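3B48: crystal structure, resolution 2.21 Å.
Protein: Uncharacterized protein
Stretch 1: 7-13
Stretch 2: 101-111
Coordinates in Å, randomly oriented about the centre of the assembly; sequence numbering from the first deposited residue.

Stretch 1 (7-13) DILLVSH
Stretch 2 (101-111) PLVEGAFASAI

No hydrogen bond joins these two segments: a β-strand and an α-helix, at least 90 residues apart in sequence wherever they touch, pack through van der Waals contacts, chiefly between apolar side chains, with methyl groups also resting against two backbone carbonyls. The strand, already under way at D7, and the helix, which begins at L102 and runs on past I111, point in nearly opposite directions, at 171°, and their axes approach to 9.6 Å. The register sets I8 CA 6.8 Å from A106 CA and L10 CA 7.2 Å from L102 CA.

The strand is extended, with phi from -106° to -128° and psi from 109° to 143° over D7 to V11. Its alternation sends I8 toward the helix and L9 away. I8, with chi1 m and chi2 t, is long enough to reach along the helix: its CD1 lies 3.5 Å from A106 O and 3.7 Å from A110 CB, while its CG2 sits 4.0 Å from A106 CB. A106 and A110, one turn apart, carry only methyl groups, and the close approach of the backbones at A106 suits so small a side chain. S109 adds its CB, 4.2 Å from I8 CD1, while its hydroxyl is hydrogen-bonded elsewhere in the structure.

L10 leaves its CA sideways, but its mt rotamer brings CD2 to 3.7 Å from A106 CB and 4.0 Å from L102 CD1. L102 also starts sideways; with chi1 t and chi2 p, its branched end reaches the strand, placing CD1 4.0 Å from V11 O and CD2 4.3 Å from S12 CB. V11 points its own side chain away, so it meets L102 through its carbonyl.

P101 occupies the N-cap, and its carbonyl accepts a hydrogen bond from G105 N at 2.8 Å, the first of an i to i+4 ladder that reaches I111 N to F107 O at 2.9 Å. From L102 to I111, phi lies between -52° and -76° and psi between -26° and -63°. At G105, an ideally placed CB would clash with P101 O at 2.4 Å, so glycine fits this turn.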

ATOM      1  N   ASP B   7      10.513 -12.735   8.412  1.00 31.33           N
ATOM      2  CA  ASP B   7       9.734 -12.794   7.191  1.00 30.62           C
ATOM      3  C   ASP B   7       8.640 -11.747   7.251  1.00 29.84           C
ATOM      4  O   ASP B   7       8.055 -11.492   8.327  1.00 28.99           O
ATOM      5  CB  ASP B   7       9.099 -14.171   7.004  1.00 30.04           C
ATOM      6  CG  ASP B   7      10.117 -15.282   6.929  1.00 31.59           C
ATOM      7  OD1 ASP B   7      10.936 -15.385   7.861  1.00 33.66           O
ATOM      8  OD2 ASP B   7      10.076 -16.079   5.960  1.00 32.15           O
ATOM      9  N   ILE B   8       8.384 -11.146   6.089  1.00 29.26           N
ATOM     10  CA  ILE B   8       7.262 -10.249   5.879  1.00 28.84           C
ATOM     11  C   ILE B   8       6.198 -10.948   5.062  1.00 29.20           C
ATOM     12  O   ILE B   8       6.431 -11.396   3.922  1.00 29.54           O
ATOM     13  CB  ILE B   8       7.680  -8.953   5.155  1.00 29.35           C
ATOM     14  CG1 ILE B   8       8.597  -8.107   6.045  1.00 28.04           C
ATOM     15  CG2 ILE B   8       6.441  -8.155   4.714  1.00 28.63           C
ATOM     16  CD1 ILE B   8       9.360  -7.060   5.301  1.00 29.86           C
ATOM     17  N   LEU B   9       5.017 -11.035   5.648  1.00 29.56           N
ATOM     18  CA  LEU B   9       3.884 -11.674   4.977  1.00 29.24           C
ATOM     19  C   LEU B   9       2.864 -10.590   4.644  1.00 28.72           C
ATOM     20  O   LEU B   9       2.391  -9.840   5.540  1.00 27.73           O
ATOM     21  CB  LEU B   9       3.262 -12.798   5.825  1.00 29.62           C
ATOM     22  CG  LEU B   9       4.009 -14.088   6.223  1.00 29.24           C
ATOM     23  CD1 LEU B   9       5.242 -13.843   7.148  1.00 29.39           C
ATOM     24  CD2 LEU B   9       2.994 -15.036   6.896  1.00 29.08           C
ATOM     25  N   LEU B  10       2.581 -10.532   3.340  1.00 27.41           N
ATOM     26  CA  LEU B  10       1.789  -9.505   2.697  1.00 27.23           C
ATOM     27  C   LEU B  10       0.445 -10.104   2.296  1.00 27.12           C
ATOM     28  O   LEU B  10       0.376 -10.914   1.358  1.00 26.81           O
ATOM     29  CB  LEU B  10       2.505  -9.008   1.422  1.00 26.40           C
ATOM     30  CG  LEU B  10       3.962  -8.523   1.560  1.00 24.84           C
ATOM     31  CD1 LEU B  10       4.547  -8.339   0.171  1.00 22.73           C
ATOM     32  CD2 LEU B  10       3.949  -7.223   2.280  1.00 22.71           C
ATOM     33  N   VAL B  11      -0.606  -9.689   3.002  1.00 26.38           N
ATOM     34  CA  VAL B  11      -1.984 -10.157   2.744  1.00 25.84           C
ATOM     35  C   VAL B  11      -2.865  -9.083   2.071  1.00 24.96           C
ATOM     36  O   VAL B  11      -2.845  -7.936   2.445  1.00 22.88           O
ATOM     37  CB  VAL B  11      -2.628 -10.692   4.029  1.00 25.90           C
ATOM     38  CG1 VAL B  11      -3.909 -11.455   3.705  1.00 25.72           C
ATOM     39  CG2 VAL B  11      -1.584 -11.565   4.782  1.00 24.56           C
ATOM     40  N   SER B  12      -3.588  -9.478   1.027  1.00 24.89           N
ATOM     41  CA  SER B  12      -4.436  -8.535   0.322  1.00 25.06           C
ATOM     42  C   SER B  12      -5.494  -9.335  -0.377  1.00 24.83           C
ATOM     43  O   SER B  12      -5.322 -10.523  -0.519  1.00 24.97           O
ATOM     44  CB  SER B  12      -3.591  -7.745  -0.703  1.00 24.78           C
ATOM     45  OG  SER B  12      -4.355  -6.773  -1.398  1.00 23.54           O
ATOM     46  N   HIS B  13      -6.577  -8.696  -0.827  1.00 25.19           N
ATOM     47  CA  HIS B  13      -7.401  -9.292  -1.897  1.00 26.11           C
ATOM     48  C   HIS B  13      -6.640  -9.495  -3.210  1.00 25.88           C
ATOM     49  O   HIS B  13      -6.891 -10.424  -3.918  1.00 25.76           O
ATOM     50  CB  HIS B  13      -8.635  -8.442  -2.185  1.00 26.01           C
ATOM     51  CG  HIS B  13      -9.766  -8.692  -1.250  1.00 27.94           C
ATOM     52  ND1 HIS B  13     -11.084  -8.640  -1.649  1.00 34.07           N
ATOM     53  CD2 HIS B  13      -9.781  -9.015   0.063  1.00 29.44           C
ATOM     54  CE1 HIS B  13     -11.862  -8.912  -0.619  1.00 34.05           C
ATOM     55  NE2 HIS B  13     -11.093  -9.142   0.432  1.00 32.98           N
ATOM     56  N   PRO B 101       0.345   0.489   7.487  1.00 26.33           N
ATOM     57  CA  PRO B 101      -0.172   0.325   6.140  1.00 26.06           C
ATOM     58  C   PRO B 101       0.653  -0.692   5.384  1.00 26.15           C
ATOM     59  O   PRO B 101       1.837  -0.878   5.689  1.00 25.45           O
ATOM     60  CB  PRO B 101      -0.057   1.717   5.515  1.00 26.45           C
ATOM     61  CG  PRO B 101       0.894   2.471   6.343  1.00 25.54           C
ATOM     62  CD  PRO B 101       0.961   1.813   7.697  1.00 25.81           C
ATOM     63  N   LEU B 102      -0.000  -1.351   4.423  1.00 25.89           N
ATOM     64  CA  LEU B 102       0.545  -2.468   3.710  1.00 26.28           C
ATOM     65  C   LEU B 102       1.891  -2.187   2.976  1.00 26.42           C
ATOM     66  O   LEU B 102       2.907  -2.849   3.278  1.00 27.29           O
ATOM     67  CB  LEU B 102      -0.516  -3.052   2.751  1.00 25.72           C
ATOM     68  CG  LEU B 102      -0.075  -4.247   1.905  1.00 26.58           C
ATOM     69  CD1 LEU B 102       0.336  -5.507   2.742  1.00 25.12           C
ATOM     70  CD2 LEU B 102      -1.099  -4.609   0.870  1.00 26.86           C
ATOM     71  N   VAL B 103       1.888  -1.267   2.002  1.00 24.90           N
ATOM     72  CA  VAL B 103       3.102  -0.978   1.221  1.00 23.39           C
ATOM     73  C   VAL B 103       4.197  -0.344   2.103  1.00 22.95           C
ATOM     74  O   VAL B 103       5.316  -0.883   2.236  1.00 22.27           O
ATOM     75  CB  VAL B 103       2.817  -0.056  -0.022  1.00 23.31           C
ATOM     76  CG1 VAL B 103       4.143   0.238  -0.788  1.00 22.17           C
ATOM     77  CG2 VAL B 103       1.788  -0.696  -0.960  1.00 20.36           C
ATOM     78  N   GLU B 104       3.844   0.786   2.708  1.00 22.64           N
ATOM     79  CA  GLU B 104       4.770   1.570   3.487  1.00 23.38           C
ATOM     80  C   GLU B 104       5.249   0.892   4.760  1.00 23.55           C
ATOM     81  O   GLU B 104       6.419   0.970   5.072  1.00 24.27           O
ATOM     82  CB  GLU B 104       4.213   2.966   3.769  1.00 22.99           C
ATOM     83  CG  GLU B 104       3.852   3.769   2.491  1.00 24.17           C
ATOM     84  CD  GLU B 104       2.385   3.572   2.045  1.00 23.79           C
ATOM     85  OE1 GLU B 104       1.722   2.573   2.429  1.00 24.12           O
ATOM     86  OE2 GLU B 104       1.887   4.433   1.314  1.00 22.68           O
ATOM     87  N   GLY B 105       4.365   0.227   5.496  1.00 24.12           N
ATOM     88  CA  GLY B 105       4.793  -0.587   6.650  1.00 24.69           C
ATOM     89  C   GLY B 105       5.815  -1.654   6.279  1.00 25.07           C
ATOM     90  O   GLY B 105       6.909  -1.717   6.857  1.00 24.53           O
ATOM     91  N   ALA B 106       5.480  -2.466   5.276  1.00 25.25           N
ATOM     92  CA  ALA B 106       6.376  -3.558   4.835  1.00 24.69           C
ATOM     93  C   ALA B 106       7.770  -3.043   4.412  1.00 25.26           C
ATOM     94  O   ALA B 106       8.812  -3.623   4.774  1.00 25.32           O
ATOM     95  CB  ALA B 106       5.709  -4.338   3.700  1.00 24.80           C
ATOM     96  N   PHE B 107       7.784  -1.948   3.649  1.00 24.95           N
ATOM     97  CA  PHE B 107       9.028  -1.405   3.136  1.00 25.42           C
ATOM     98  C   PHE B 107       9.854  -0.925   4.314  1.00 25.99           C
ATOM     99  O   PHE B 107      11.057  -1.185   4.365  1.00 25.53           O
ATOM    100  CB  PHE B 107       8.805  -0.271   2.098  1.00 25.21           C
ATOM    101  CG  PHE B 107      10.070   0.499   1.755  1.00 26.33           C
ATOM    102  CD1 PHE B 107      10.965   0.022   0.782  1.00 23.77           C
ATOM    103  CD2 PHE B 107      10.398   1.666   2.440  1.00 25.91           C
ATOM    104  CE1 PHE B 107      12.148   0.707   0.506  1.00 22.48           C
ATOM    105  CE2 PHE B 107      11.575   2.377   2.127  1.00 27.24           C
ATOM    106  CZ  PHE B 107      12.440   1.882   1.158  1.00 24.70           C
ATOM    107  N   ALA B 108       9.206  -0.207   5.240  1.00 26.75           N
ATOM    108  CA  ALA B 108       9.848   0.241   6.484  1.00 26.90           C
ATOM    109  C   ALA B 108      10.366  -0.954   7.313  1.00 28.17           C
ATOM    110  O   ALA B 108      11.545  -0.983   7.686  1.00 27.94           O
ATOM    111  CB  ALA B 108       8.914   1.081   7.290  1.00 26.01           C
ATOM    112  N   SER B 109       9.522  -1.961   7.575  1.00 28.52           N
ATOM    113  CA  SER B 109      10.049  -3.173   8.229  1.00 29.26           C
ATOM    114  C   SER B 109      11.262  -3.728   7.482  1.00 28.40           C
ATOM    115  O   SER B 109      12.261  -4.001   8.087  1.00 28.59           O
ATOM    116  CB  SER B 109       8.972  -4.246   8.431  1.00 29.33           C
ATOM    117  OG  SER B 109       8.115  -3.848   9.488  1.00 33.45           O
ATOM    118  N   ALA B 110      11.178  -3.857   6.164  1.00 29.06           N
ATOM    119  CA  ALA B 110      12.265  -4.475   5.374  1.00 29.32           C
ATOM    120  C   ALA B 110      13.572  -3.693   5.381  1.00 29.77           C
ATOM    121  O   ALA B 110      14.657  -4.272   5.424  1.00 29.43           O
ATOM    122  CB  ALA B 110      11.815  -4.718   3.943  1.00 29.59           C
ATOM    123  N   ILE B 111      13.481  -2.371   5.304  1.00 30.69           N
ATOM    124  CA  ILE B 111      14.681  -1.588   5.177  1.00 31.32           C
ATOM    125  C   ILE B 111      15.412  -1.505   6.523  1.00 31.76           C
ATOM    126  O   ILE B 111      16.645  -1.359   6.557  1.00 32.51           O
ATOM    127  CB  ILE B 111      14.415  -0.195   4.483  1.00 31.59           C
ATOM    128  CG1 ILE B 111      15.312  -0.009   3.230  1.00 31.49           C
ATOM    129  CG2 ILE B 111      14.435   0.997   5.495  1.00 32.10           C
ATOM    130  CD1 ILE B 111      16.815  -0.517   3.327  1.00 32.08           C
TER